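Local coordinates for protein exodeoxyribonuclease III (Archaeoglobus fulgidus, PDB 2VOA) that probably cleaves DNA at abasic sites as a metal-dependent AP endonuclease of the exonuclease III family, at residues Ser14-Val19 with Ala46-Ile51. The protein carries 1 engineered substitution. Residues are numbered along the deposited sequence; the frame is centred on the assembly and turned at random. Where two conformers were deposited one is given.
Sequences SRLHIV and ADFHRI. With nucleotides of chain C.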
loop_
_atom_site.group_PDB
_atom_site.type_symbol
_atom_site.label_atom_id
_atom_site.label_comp_id
_atom_site.label_asym_id
_atom_site.label_seq_id
_atom_site.Cartn_x
_atom_site.Cartn_y
_atom_site.Cartn_z
ATOM N N SER A 14 5.519 7.118 2.426
ATOM C CA SER A 14 4.795 6.435 1.346
ATOM C C SER A 14 5.298 6.805 -0.061
ATOM O O SER A 14 4.703 6.377 -1.047
ATOM C CB SER A 14 3.297 6.715 1.445
ATOM O OG SER A 14 2.738 5.999 2.531
ATOM N N ARG A 15 6.398 7.562 -0.152
ATOM C CA ARG A 15 6.899 8.056 -1.449
ATOM C C ARG A 15 8.407 7.881 -1.681
ATOM O O ARG A 15 8.951 8.392 -2.677
ATOM C CB ARG A 15 6.496 9.530 -1.661
ATOM C CG ARG A 15 6.109 9.900 -3.122
ATOM C CD ARG A 15 4.837 9.150 -3.571
ATOM N NE ARG A 15 3.707 9.503 -2.703
ATOM C CZ ARG A 15 2.569 8.830 -2.610
ATOM N NH1 ARG A 15 2.367 7.740 -3.338
ATOM N NH2 ARG A 15 1.623 9.258 -1.768
ATOM N N LEU A 16 9.082 7.164 -0.781
ATOM C CA LEU A 16 10.526 6.918 -0.951
ATOM C C LEU A 16 10.830 6.174 -2.250
ATOM O O LEU A 16 11.886 6.384 -2.866
ATOM C CB LEU A 16 11.108 6.162 0.252
ATOM C CG LEU A 16 11.154 6.927 1.584
ATOM C CD1 LEU A 16 11.544 5.993 2.719
ATOM C CD2 LEU A 16 12.107 8.144 1.526
ATOM N N HIS A 17 9.902 5.323 -2.679
ATOM C CA HIS A 17 10.091 4.566 -3.914
ATOM C C HIS A 17 10.121 5.488 -5.140
ATOM O O HIS A 17 10.545 5.051 -6.218
ATOM C CB HIS A 17 8.995 3.510 -4.078
ATOM C CG HIS A 17 7.643 4.096 -4.343
ATOM N ND1 HIS A 17 6.870 4.667 -3.352
ATOM C CD2 HIS A 17 6.942 4.228 -5.493
ATOM C CE1 HIS A 17 5.740 5.108 -3.880
ATOM N NE2 HIS A 17 5.757 4.847 -5.178
ATOM N N ILE A 18 9.645 6.729 -4.973
ATOM C CA ILE A 18 9.713 7.756 -6.009
ATOM C C ILE A 18 10.910 8.666 -5.744
ATOM O O ILE A 18 11.738 8.865 -6.616
ATOM C CB ILE A 18 8.428 8.678 -6.051
ATOM C CG1 ILE A 18 7.161 7.864 -6.354
ATOM C CG2 ILE A 18 8.600 9.792 -7.075
ATOM C CD1 ILE A 18 7.182 7.150 -7.697
ATOM N N VAL A 19 10.979 9.217 -4.532
ATOM C CA VAL A 19 11.906 10.331 -4.238
ATOM C C VAL A 19 13.360 9.865 -4.359
ATOM O O VAL A 19 14.190 10.526 -4.982
ATOM C CB VAL A 19 11.648 10.910 -2.832
ATOM C CG1 VAL A 19 12.757 11.905 -2.421
ATOM C CG2 VAL A 19 10.267 11.559 -2.776
ATOM N N ALA A 46 17.832 8.125 6.953
ATOM C CA ALA A 46 18.833 7.152 6.506
ATOM C C ALA A 46 18.718 6.895 5.005
ATOM O O ALA A 46 19.730 6.751 4.322
ATOM C CB ALA A 46 18.700 5.858 7.294
ATOM N N ASP A 47 17.483 6.893 4.490
ATOM C CA ASP A 47 17.229 6.637 3.069
ATOM C C ASP A 47 17.896 7.705 2.192
ATOM O O ASP A 47 18.306 7.424 1.065
ATOM C CB ASP A 47 15.721 6.605 2.779
ATOM C CG ASP A 47 15.022 5.455 3.450
ATOM O OD1 ASP A 47 14.632 4.509 2.729
ATOM O OD2 ASP A 47 14.867 5.481 4.694
ATOM N N PHE A 48 17.988 8.925 2.717
ATOM C CA PHE A 48 18.653 10.030 2.008
ATOM C C PHE A 48 20.164 9.945 2.154
ATOM O O PHE A 48 20.892 10.129 1.184
ATOM C CB PHE A 48 18.154 11.358 2.537
ATOM C CG PHE A 48 16.747 11.661 2.135
ATOM C CD1 PHE A 48 15.671 11.193 2.901
ATOM C CD2 PHE A 48 16.496 12.411 0.995
ATOM C CE1 PHE A 48 14.345 11.490 2.520
ATOM C CE2 PHE A 48 15.184 12.701 0.597
ATOM C CZ PHE A 48 14.107 12.236 1.367
ATOM N N HIS A 49 20.629 9.687 3.374
ATOM C CA HIS A 49 22.069 9.532 3.623
ATOM C C HIS A 49 22.680 8.473 2.705
ATOM O O HIS A 49 23.784 8.648 2.179
ATOM C CB HIS A 49 22.355 9.093 5.054
ATOM C CG HIS A 49 22.026 10.110 6.094
ATOM N ND1 HIS A 49 21.641 11.398 5.801
ATOM C CD2 HIS A 49 22.076 10.028 7.446
ATOM C CE1 HIS A 49 21.421 12.053 6.928
ATOM N NE2 HIS A 49 21.681 11.245 7.940
ATOM N N ARG A 50 21.965 7.363 2.535
ATOM C CA ARG A 50 22.496 6.225 1.774
ATOM C C ARG A 50 22.743 6.537 0.281
ATOM O O ARG A 50 23.523 5.863 -0.385
ATOM C CB ARG A 50 21.636 4.970 1.991
ATOM C CG ARG A 50 21.653 4.497 3.462
ATOM C CD ARG A 50 20.710 3.311 3.686
ATOM N NE ARG A 50 19.482 3.400 2.894
ATOM C CZ ARG A 50 18.329 2.815 3.212
ATOM N NH1 ARG A 50 18.221 2.098 4.326
ATOM N NH2 ARG A 50 17.283 2.947 2.410
ATOM N N ILE A 51 22.091 7.579 -0.232
ATOM C CA ILE A 51 22.347 8.036 -1.597
ATOM C C ILE A 51 23.103 9.378 -1.618
ATOM O O ILE A 51 23.161 10.049 -2.653
ATOM C CB ILE A 51 21.049 8.070 -2.463
ATOM C CG1 ILE A 51 19.987 9.016 -1.870
ATOM C CG2 ILE A 51 20.489 6.655 -2.617
ATOM C CD1 ILE A 51 19.086 9.614 -2.913
ATOM P P DG C 3 -1.133 6.509 -1.751
ATOM O OP1 DG C 3 -0.397 6.707 -3.021
ATOM O OP2 DG C 3 -1.446 5.133 -1.260
ATOM O "O5'" DG C 3 -0.373 7.245 -0.564
ATOM C "C5'" DG C 3 -0.725 7.116 0.799
ATOM C "C4'" DG C 3 -0.757 8.513 1.374
ATOM O "O4'" DG C 3 -1.880 9.249 0.822
ATOM C "C3'" DG C 3 -0.934 8.569 2.879
ATOM O "O3'" DG C 3 0.314 8.462 3.507
ATOM C "C2'" DG C 3 -1.531 9.966 3.040
ATOM C "C1'" DG C 3 -2.521 9.936 1.893
ATOM N N9 DG C 3 -3.832 9.325 2.177
ATOM C C8 DG C 3 -4.334 8.149 1.662
ATOM N N7 DG C 3 -5.532 7.849 2.079
ATOM C C5 DG C 3 -5.866 8.890 2.936
ATOM C C6 DG C 3 -7.056 9.110 3.689
ATOM O O6 DG C 3 -8.072 8.400 3.726
ATOM N N1 DG C 3 -6.989 10.287 4.441
ATOM C C2 DG C 3 -5.906 11.144 4.444
ATOM N N2 DG C 3 -6.005 12.228 5.224
ATOM N N3 DG C 3 -4.779 10.943 3.742
ATOM C C4 DG C 3 -4.830 9.807 3.004
ATOM P P DG C 4 0.595 7.377 4.655
ATOM O OP1 DG C 4 2.064 7.273 4.789
ATOM O OP2 DG C 4 -0.216 6.159 4.382
ATOM O "O5'" DG C 4 0.020 8.055 5.981
ATOM C "C5'" DG C 4 0.505 9.341 6.396
ATOM C "C4'" DG C 4 -0.539 10.088 7.209
ATOM O "O4'" DG C 4 -1.702 10.323 6.396
ATOM C "C3'" DG C 4 -1.075 9.350 8.435
ATOM O "O3'" DG C 4 -0.193 9.548 9.514
ATOM C "C2'" DG C 4 -2.401 10.092 8.651
ATOM C "C1'" DG C 4 -2.873 10.255 7.203
ATOM N N9 DG C 4 -3.758 9.170 6.743
ATOM C C8 DG C 4 -3.478 8.163 5.840
ATOM N N7 DG C 4 -4.484 7.354 5.622
ATOM C C5 DG C 4 -5.518 7.838 6.446
ATOM C C6 DG C 4 -6.857 7.382 6.663
ATOM O O6 DG C 4 -7.431 6.401 6.151
ATOM N N1 DG C 4 -7.561 8.161 7.593
ATOM C C2 DG C 4 -7.032 9.277 8.224
ATOM N N2 DG C 4 -7.834 9.932 9.089
ATOM N N3 DG C 4 -5.783 9.709 8.028
ATOM C C4 DG C 4 -5.082 8.960 7.126
#
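OP1 of DG3 in DNA chain C takes two bonds from Arg15: NH1 donates to it over 3.0 Å in a nearly straight bond (165°), and NH2, which reaches O5' of DG3 at 3.1 Å, adds a weak one. The phosphate lies at the edge of the guanidinium, near its plane, where the N-H groups point. Bends at chi2 and chi3 curl the arginine chain back, and the carbonyls of Val9, Asn10 and Lys244 take further N-H bonds, holding the rotation of the group beside the phosphate. A methionine in its place would probably leave the DG3 phosphate without its charged mate and the carbonyls of Val9 and Asn10 without this donor. Ser14, short and polar, suits the next phosphate: its OG donates to OP1 of DG4 over 2.7 Å. Arg15 also stands at the N-cap position of helix 16-26, and its backbone O accepts from Ile18 N and Val19 N in the first turn.

From that first turn, Leu16 and Val19 face helix 45-49. Leu16 lays CD1 against the carboxylate of Asp47, 3.4 Å from OD1. The rest is apolar: its other branch, CD2, comes within 4.1 Å of Phe48 CE1. On Val19, CG1 stands anti to the backbone N (chi1 170°), which carries it to 4.0 Å from Phe48 CE2. Both branched aliphatic residues meet the flat ring obliquely.

Phe48 continues onto Leu23 and onto Met33 of strand 30-34, and Val19 onto Phe7 of strand 2-8, so that helix 45-49 packs beside helix 16-26 against one sheet of the DNase I-like fold.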